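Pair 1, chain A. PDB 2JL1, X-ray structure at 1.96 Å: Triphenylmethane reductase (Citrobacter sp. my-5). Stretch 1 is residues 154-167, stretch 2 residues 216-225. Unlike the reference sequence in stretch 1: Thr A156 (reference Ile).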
# COMPACT_ATOMS: atom_id res chain seq x y z
N ALA A 154 -20.83 -33.71 -3.84
CA ALA A 154 -19.73 -34.66 -3.78
C ALA A 154 -19.54 -35.17 -2.35
O ALA A 154 -19.23 -36.34 -2.14
CB ALA A 154 -18.44 -34.01 -4.29
N SER A 155 -19.72 -34.28 -1.37
CA SER A 155 -19.60 -34.66 0.04
C SER A 155 -20.79 -35.49 0.52
O SER A 155 -20.62 -36.42 1.30
CB SER A 155 -19.37 -33.43 0.93
OG SER A 155 -18.04 -32.94 0.74
N THR A 156 -21.99 -35.14 0.05
CA THR A 156 -23.17 -35.95 0.34
C THR A 156 -22.96 -37.37 -0.19
O THR A 156 -23.32 -38.35 0.47
CB THR A 156 -24.46 -35.33 -0.24
OG1 THR A 156 -24.71 -34.05 0.38
CG2 THR A 156 -25.68 -36.25 -0.04
N GLU A 157 -22.33 -37.49 -1.36
CA GLU A 157 -22.10 -38.78 -2.00
C GLU A 157 -21.08 -39.61 -1.22
O GLU A 157 -21.33 -40.78 -0.92
CB GLU A 157 -21.61 -38.61 -3.46
CG GLU A 157 -22.67 -38.04 -4.44
CD GLU A 157 -22.07 -37.55 -5.78
OE1 GLU A 157 -20.96 -38.01 -6.17
OE2 GLU A 157 -22.71 -36.70 -6.46
N SER A 158 -19.96 -38.99 -0.87
CA SER A 158 -18.86 -39.68 -0.21
C SER A 158 -19.07 -39.92 1.28
O SER A 158 -18.42 -40.78 1.86
CB SER A 158 -17.55 -38.91 -0.43
OG SER A 158 -17.47 -37.74 0.39
N GLY A 159 -19.98 -39.15 1.88
CA GLY A 159 -20.15 -39.13 3.34
C GLY A 159 -19.09 -38.37 4.14
O GLY A 159 -18.96 -38.58 5.34
N ALA A 160 -18.33 -37.49 3.47
CA ALA A 160 -17.25 -36.74 4.12
C ALA A 160 -16.97 -35.39 3.48
O ALA A 160 -16.91 -35.27 2.26
CB ALA A 160 -15.97 -37.54 4.15
N ILE A 161 -16.76 -34.38 4.32
CA ILE A 161 -16.13 -33.13 3.92
C ILE A 161 -14.69 -33.24 4.38
O ILE A 161 -14.45 -33.41 5.57
CB ILE A 161 -16.78 -31.90 4.61
CG1 ILE A 161 -18.24 -31.75 4.19
CG2 ILE A 161 -16.01 -30.64 4.29
CD1 ILE A 161 -19.01 -30.66 5.00
N VAL A 162 -13.74 -33.18 3.44
CA VAL A 162 -12.31 -33.35 3.73
C VAL A 162 -11.60 -31.98 3.66
O VAL A 162 -11.65 -31.30 2.61
CB VAL A 162 -11.65 -34.39 2.75
CG1 VAL A 162 -10.17 -34.60 3.05
CG2 VAL A 162 -12.36 -35.72 2.83
N THR A 163 -11.03 -31.54 4.77
CA THR A 163 -10.30 -30.26 4.82
C THR A 163 -9.10 -30.39 5.71
O THR A 163 -9.05 -31.26 6.55
CB THR A 163 -11.14 -29.13 5.50
OG1 THR A 163 -11.06 -29.27 6.92
CG2 THR A 163 -12.58 -29.17 5.08
N ASN A 164 -8.15 -29.46 5.57
CA ASN A 164 -7.11 -29.32 6.58
C ASN A 164 -7.32 -28.10 7.48
O ASN A 164 -6.35 -27.53 7.98
CB ASN A 164 -5.71 -29.28 5.93
CG ASN A 164 -5.60 -28.25 4.83
OD1 ASN A 164 -6.45 -28.19 3.94
ND2 ASN A 164 -4.56 -27.42 4.87
N ALA A 165 -8.58 -27.75 7.75
CA ALA A 165 -8.94 -26.57 8.55
C ALA A 165 -9.03 -26.82 10.05
O ALA A 165 -9.16 -25.88 10.83
CB ALA A 165 -10.26 -25.96 8.07
N GLY A 166 -8.97 -28.08 10.46
CA GLY A 166 -9.22 -28.46 11.84
C GLY A 166 -10.53 -27.89 12.36
O GLY A 166 -11.59 -27.98 11.70
N SER A 167 -10.46 -27.28 13.55
CA SER A 167 -11.59 -26.67 14.18
C SER A 167 -11.50 -25.16 14.04
O SER A 167 -12.06 -24.43 14.83
CB SER A 167 -11.65 -27.08 15.67
OG SER A 167 -10.55 -26.52 16.39
N VAL A 216 -29.76 -31.44 6.43
CA VAL A 216 -30.44 -31.03 5.19
C VAL A 216 -30.63 -32.20 4.22
O VAL A 216 -31.70 -32.35 3.60
CB VAL A 216 -29.67 -29.88 4.49
CG1 VAL A 216 -30.23 -29.58 3.11
CG2 VAL A 216 -29.73 -28.60 5.32
N SER A 217 -29.60 -33.03 4.08
CA SER A 217 -29.56 -34.05 3.04
C SER A 217 -30.08 -35.41 3.50
O SER A 217 -30.43 -36.26 2.67
CB SER A 217 -28.13 -34.21 2.53
OG SER A 217 -27.37 -34.97 3.46
N GLY A 218 -30.10 -35.61 4.82
CA GLY A 218 -30.52 -36.89 5.40
C GLY A 218 -29.40 -37.92 5.38
O GLY A 218 -29.53 -39.01 5.94
N LYS A 219 -28.30 -37.61 4.73
CA LYS A 219 -27.18 -38.55 4.74
C LYS A 219 -26.11 -38.11 5.74
O LYS A 219 -25.79 -36.93 5.84
CB LYS A 219 -26.64 -38.75 3.31
CG LYS A 219 -25.17 -39.08 3.23
CD LYS A 219 -24.88 -40.22 2.28
CE LYS A 219 -23.52 -40.85 2.64
NZ LYS A 219 -23.42 -41.13 4.13
N LYS A 220 -25.58 -39.07 6.50
CA LYS A 220 -24.53 -38.81 7.46
C LYS A 220 -23.27 -38.37 6.73
O LYS A 220 -22.75 -39.12 5.90
CB LYS A 220 -24.23 -40.07 8.28
CG LYS A 220 -23.17 -39.91 9.37
CD LYS A 220 -23.53 -38.76 10.34
CE LYS A 220 -22.40 -38.49 11.33
NZ LYS A 220 -22.55 -37.18 12.03
N VAL A 221 -22.83 -37.15 7.01
CA VAL A 221 -21.58 -36.62 6.44
C VAL A 221 -20.71 -36.21 7.64
O VAL A 221 -21.19 -35.51 8.52
CB VAL A 221 -21.86 -35.38 5.52
CG1 VAL A 221 -20.55 -34.75 4.99
CG2 VAL A 221 -22.79 -35.73 4.38
N VAL A 222 -19.46 -36.68 7.69
CA VAL A 222 -18.52 -36.25 8.73
C VAL A 222 -17.52 -35.24 8.17
O VAL A 222 -17.29 -35.18 6.96
CB VAL A 222 -17.75 -37.45 9.39
CG1 VAL A 222 -18.72 -38.47 9.99
CG2 VAL A 222 -16.83 -38.12 8.42
N HIS A 223 -16.95 -34.40 9.03
CA HIS A 223 -15.78 -33.64 8.65
C HIS A 223 -14.57 -34.52 8.94
O HIS A 223 -14.38 -34.95 10.06
CB HIS A 223 -15.71 -32.35 9.44
CG HIS A 223 -14.45 -31.56 9.21
ND1 HIS A 223 -13.82 -30.87 10.22
CD2 HIS A 223 -13.70 -31.38 8.10
CE1 HIS A 223 -12.74 -30.28 9.74
NE2 HIS A 223 -12.64 -30.57 8.46
N GLN A 224 -13.77 -34.78 7.90
CA GLN A 224 -12.60 -35.63 7.96
C GLN A 224 -11.37 -34.73 7.86
O GLN A 224 -11.08 -34.20 6.80
CB GLN A 224 -12.64 -36.64 6.80
CG GLN A 224 -11.55 -37.70 6.79
CD GLN A 224 -11.63 -38.61 5.56
OE1 GLN A 224 -12.72 -39.03 5.16
NE2 GLN A 224 -10.47 -38.93 4.97
N PRO A 225 -10.64 -34.56 8.98
CA PRO A 225 -9.54 -33.60 9.06
C PRO A 225 -8.26 -34.26 8.55
O PRO A 225 -7.98 -35.41 8.91
CB PRO A 225 -9.47 -33.29 10.57
CG PRO A 225 -9.84 -34.66 11.21
CD PRO A 225 -10.81 -35.31 10.25
O HOH W 1 -19.99 -40.44 6.76

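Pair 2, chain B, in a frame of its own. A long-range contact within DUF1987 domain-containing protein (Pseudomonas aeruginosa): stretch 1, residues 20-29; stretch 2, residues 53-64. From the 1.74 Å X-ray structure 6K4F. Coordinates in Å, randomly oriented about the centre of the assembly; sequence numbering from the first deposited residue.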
# COMPACT_ATOMS: atom_id res chain seq x y z
N ASP B 20 6.13 -6.14 7.04
CA ASP B 20 6.49 -7.36 7.76
C ASP B 20 7.00 -8.38 6.75
O ASP B 20 6.21 -9.02 6.05
CB ASP B 20 5.29 -7.90 8.54
CG ASP B 20 5.68 -8.99 9.55
OD1 ASP B 20 6.58 -9.81 9.26
OD2 ASP B 20 5.09 -9.01 10.65
N TRP B 21 8.33 -8.55 6.69
CA TRP B 21 8.93 -9.34 5.61
C TRP B 21 8.50 -10.79 5.67
O TRP B 21 8.26 -11.42 4.64
CB TRP B 21 10.45 -9.27 5.68
CG TRP B 21 11.14 -9.96 4.55
CD1 TRP B 21 11.50 -11.28 4.48
CD2 TRP B 21 11.53 -9.36 3.31
NE1 TRP B 21 12.11 -11.53 3.27
CE2 TRP B 21 12.14 -10.37 2.54
CE3 TRP B 21 11.42 -8.07 2.79
CZ2 TRP B 21 12.65 -10.12 1.27
CZ3 TRP B 21 11.93 -7.83 1.52
CH2 TRP B 21 12.54 -8.85 0.78
N GLN B 22 8.43 -11.32 6.89
CA GLN B 22 8.23 -12.74 7.08
C GLN B 22 6.77 -13.12 6.93
O GLN B 22 6.44 -14.22 6.48
CB GLN B 22 8.70 -13.12 8.46
CG GLN B 22 9.95 -13.87 8.47
CD GLN B 22 10.17 -14.19 9.86
OE1 GLN B 22 9.18 -14.52 10.51
NE2 GLN B 22 11.40 -14.11 10.36
N ALA B 23 5.90 -12.25 7.41
CA ALA B 23 4.47 -12.39 7.21
C ALA B 23 4.04 -12.00 5.81
O ALA B 23 2.93 -12.35 5.40
CB ALA B 23 3.73 -11.55 8.25
N GLY B 24 4.90 -11.32 5.05
CA GLY B 24 4.50 -10.83 3.75
C GLY B 24 3.30 -9.91 3.85
O GLY B 24 2.27 -10.13 3.20
N ARG B 25 3.42 -8.89 4.70
CA ARG B 25 2.34 -7.95 4.96
C ARG B 25 2.89 -6.55 4.90
O ARG B 25 3.89 -6.24 5.55
CB ARG B 25 1.70 -8.18 6.33
CG ARG B 25 0.59 -9.18 6.31
CD ARG B 25 -0.18 -9.22 7.63
NE ARG B 25 -1.51 -9.82 7.52
CZ ARG B 25 -1.81 -10.97 6.91
NH1 ARG B 25 -0.88 -11.74 6.35
NH2 ARG B 25 -3.07 -11.39 6.88
N LEU B 26 2.23 -5.69 4.14
CA LEU B 26 2.54 -4.26 4.15
C LEU B 26 1.31 -3.53 4.67
O LEU B 26 0.22 -3.63 4.07
CB LEU B 26 2.95 -3.78 2.76
CG LEU B 26 3.24 -2.28 2.66
CD1 LEU B 26 4.43 -1.94 3.57
CD2 LEU B 26 3.54 -1.92 1.22
N SER B 27 1.48 -2.80 5.77
CA SER B 27 0.39 -2.11 6.46
C SER B 27 0.68 -0.62 6.51
O SER B 27 1.83 -0.22 6.69
CB SER B 27 0.23 -2.65 7.90
OG SER B 27 -0.03 -4.05 7.89
N MET B 28 -0.37 0.20 6.37
CA MET B 28 -0.26 1.65 6.52
C MET B 28 -1.47 2.22 7.24
O MET B 28 -2.61 1.85 6.94
CB MET B 28 -0.15 2.35 5.17
CG MET B 28 0.82 1.74 4.24
SD MET B 28 0.94 2.75 2.76
CE MET B 28 1.75 1.59 1.68
N GLN B 29 -1.23 3.19 8.13
CA GLN B 29 -2.29 3.82 8.89
C GLN B 29 -2.04 5.32 8.96
O GLN B 29 -0.93 5.74 9.27
CB GLN B 29 -2.38 3.25 10.32
CG GLN B 29 -2.38 1.74 10.40
CD GLN B 29 -0.98 1.15 10.51
OE1 GLN B 29 -0.08 1.73 11.12
NE2 GLN B 29 -0.80 -0.03 9.94
N ALA B 53 11.10 -9.67 -5.67
CA ALA B 53 12.24 -10.23 -6.39
C ALA B 53 12.90 -11.36 -5.62
O ALA B 53 13.38 -12.32 -6.23
CB ALA B 53 13.26 -9.13 -6.68
N ASP B 54 12.92 -11.29 -4.29
CA ASP B 54 13.69 -12.25 -3.51
C ASP B 54 12.95 -13.55 -3.23
O ASP B 54 13.53 -14.45 -2.63
CB ASP B 54 14.13 -11.63 -2.18
CG ASP B 54 14.88 -10.31 -2.35
OD1 ASP B 54 15.22 -9.96 -3.50
OD2 ASP B 54 15.13 -9.64 -1.33
N GLY B 55 11.70 -13.67 -3.65
CA GLY B 55 10.97 -14.89 -3.36
C GLY B 55 9.63 -14.92 -4.06
O GLY B 55 9.30 -14.05 -4.86
N GLN B 56 8.85 -15.95 -3.72
CA GLN B 56 7.58 -16.23 -4.37
C GLN B 56 6.39 -16.17 -3.41
O GLN B 56 5.27 -16.49 -3.80
CB GLN B 56 7.62 -17.61 -5.03
CG GLN B 56 7.94 -17.59 -6.52
CD GLN B 56 7.05 -16.65 -7.30
OE1 GLN B 56 7.53 -15.85 -8.10
NE2 GLN B 56 5.74 -16.73 -7.07
N ARG B 57 6.62 -15.75 -2.16
CA ARG B 57 5.57 -15.78 -1.15
C ARG B 57 4.51 -14.72 -1.44
O ARG B 57 4.77 -13.74 -2.15
CB ARG B 57 6.18 -15.57 0.24
CG ARG B 57 6.88 -16.81 0.78
CD ARG B 57 7.45 -16.57 2.17
NE ARG B 57 8.43 -15.49 2.18
CZ ARG B 57 8.29 -14.36 2.86
NH1 ARG B 57 7.20 -14.17 3.60
NH2 ARG B 57 9.23 -13.42 2.82
N PRO B 58 3.30 -14.89 -0.91
CA PRO B 58 2.25 -13.90 -1.15
C PRO B 58 2.52 -12.60 -0.40
O PRO B 58 3.14 -12.59 0.67
CB PRO B 58 0.98 -14.58 -0.63
CG PRO B 58 1.33 -16.05 -0.57
CD PRO B 58 2.78 -16.08 -0.22
N LEU B 59 2.05 -11.50 -0.98
CA LEU B 59 2.11 -10.19 -0.35
C LEU B 59 0.70 -9.67 -0.13
O LEU B 59 -0.14 -9.71 -1.04
CB LEU B 59 2.92 -9.20 -1.20
CG LEU B 59 3.11 -7.79 -0.62
CD1 LEU B 59 3.77 -7.84 0.76
CD2 LEU B 59 3.91 -6.90 -1.57
N GLU B 60 0.42 -9.21 1.09
CA GLU B 60 -0.88 -8.67 1.46
C GLU B 60 -0.72 -7.23 1.90
O GLU B 60 0.18 -6.92 2.69
CB GLU B 60 -1.50 -9.46 2.62
CG GLU B 60 -2.16 -10.76 2.25
CD GLU B 60 -3.39 -11.01 3.09
OE1 GLU B 60 -3.29 -10.89 4.33
OE2 GLU B 60 -4.46 -11.31 2.52
N LEU B 61 -1.57 -6.34 1.39
CA LEU B 61 -1.59 -4.95 1.85
C LEU B 61 -2.80 -4.73 2.76
O LEU B 61 -3.92 -5.09 2.40
CB LEU B 61 -1.64 -3.96 0.67
CG LEU B 61 -0.29 -3.38 0.26
CD1 LEU B 61 0.55 -4.49 -0.33
CD2 LEU B 61 -0.47 -2.25 -0.73
N ASP B 62 -2.56 -4.13 3.93
CA ASP B 62 -3.65 -3.77 4.85
C ASP B 62 -3.59 -2.27 5.12
O ASP B 62 -2.71 -1.79 5.84
CB ASP B 62 -3.56 -4.55 6.15
CG ASP B 62 -4.86 -4.50 6.93
OD1 ASP B 62 -5.77 -5.30 6.63
OD2 ASP B 62 -4.97 -3.65 7.84
N LEU B 63 -4.54 -1.54 4.54
CA LEU B 63 -4.50 -0.09 4.52
C LEU B 63 -5.59 0.51 5.41
O LEU B 63 -6.76 0.12 5.32
CB LEU B 63 -4.63 0.43 3.10
CG LEU B 63 -3.58 -0.09 2.11
CD1 LEU B 63 -3.79 0.56 0.73
CD2 LEU B 63 -2.15 0.17 2.62
N ARG B 64 -5.19 1.44 6.26
CA ARG B 64 -6.08 2.26 7.07
C ARG B 64 -5.73 3.72 6.86
O ARG B 64 -5.47 4.47 7.81
CB ARG B 64 -6.00 1.89 8.55
CG ARG B 64 -6.35 0.43 8.81
CD ARG B 64 -6.22 0.07 10.27
NE ARG B 64 -7.25 -0.89 10.65
CZ ARG B 64 -7.08 -2.21 10.62
NH1 ARG B 64 -5.92 -2.73 10.24
NH2 ARG B 64 -8.08 -3.01 10.99
O HOH W 2 2.89 -14.30 2.89
O HOH W 3 -3.20 -1.18 8.73

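Pairs 1 and 2 share a short parallel two-stranded arrangement entered through a glycine. Over 14 central residues the N, CA and C atoms superpose with an RMSD of 0.8 Å. The strand directions differ by 27° in pair 1 and 9° in pair 2, so both are parallel, with more twist between the axes in pair 1.

The hydrogen-bond ladder gives the register. In pair 1, Val A222 N donates to Gly A159 O (3.1 Å), Ile A161 N to Val A222 O (2.8 Å) and Gln A224 N to Ile A161 O (2.8 Å); a weak bond from Thr A163 N to Gln A224 O (3.3 Å) follows. Pair 2 repeats the pattern at matched positions: Glu B60 N to Gly B24 O (3.0 Å), Leu B26 N to Glu B60 O (2.8 Å), Asp B62 N to Leu B26 O (2.8 Å) and Met B28 N to Asp B62 O (3.1 Å). Ile A161 and its match Leu B26 each bond through both N and O to the two residues flanking the partner (His A223 and Leu B61), as parallel pairing requires.

The matched glycines, Gly A159 and Gly B24, both have positive phi (76° and 58°), and their CA atoms fall 1.9 Å apart, the loosest match in the alignment. Their surroundings differ. An ideal CB on Gly B24 would clash with Pro B58 O at 2.5 Å, whereas one on Gly A159 would lie a tight 3.3 Å from Lys A219 NZ.

Beside these glycines, Lys A219 matches Arg B57, and both CA-to-CB bonds point toward the other stretch. Lys A219 packs its aliphatic chain there, with CE 3.8 Å from Gly A159 CA, while its NZ turns back to donate to Lys A220 O (2.8 Å). Arg B57 instead reaches across: NH1 and NH2 both donate to Trp B21 O, at 3.1 and 2.9 Å. A long cationic side chain covers the turn in both pairs, but only the arginine bonds across it.

On the sheet face of Ile A161 and His A223, matched by Leu B26 and Leu B61, the solutions diverge. The leucines make an apolar contact, Leu B26 CB to Leu B61 CD1 at 4.0 Å, and Met B28 CG meets Leu B63 CD2 at 3.7 Å. In pair 1 the histidine makes a polar contact: His A223 NE2 and Thr A163 OG1 share a 2.6 Å hydrogen bond, and Ile A161 O lies at the ring edge, 3.3 Å from His A223 CD2. Thr A163 occupies the position of Met B28, with side-chain centres 1.0 Å apart.

The other face reverses the chemistry at one position. Ala A160 and Val A222 make a modest apolar contact, CB to CG2 at 4.4 Å. Their counterparts, Arg B25 and Glu B60, form a salt bridge, NH2 to OE1 at 2.6 Å, with the carboxylate oxygen over one face of the guanidinium. The backbone frame thus accommodates either kind of pairing on either face.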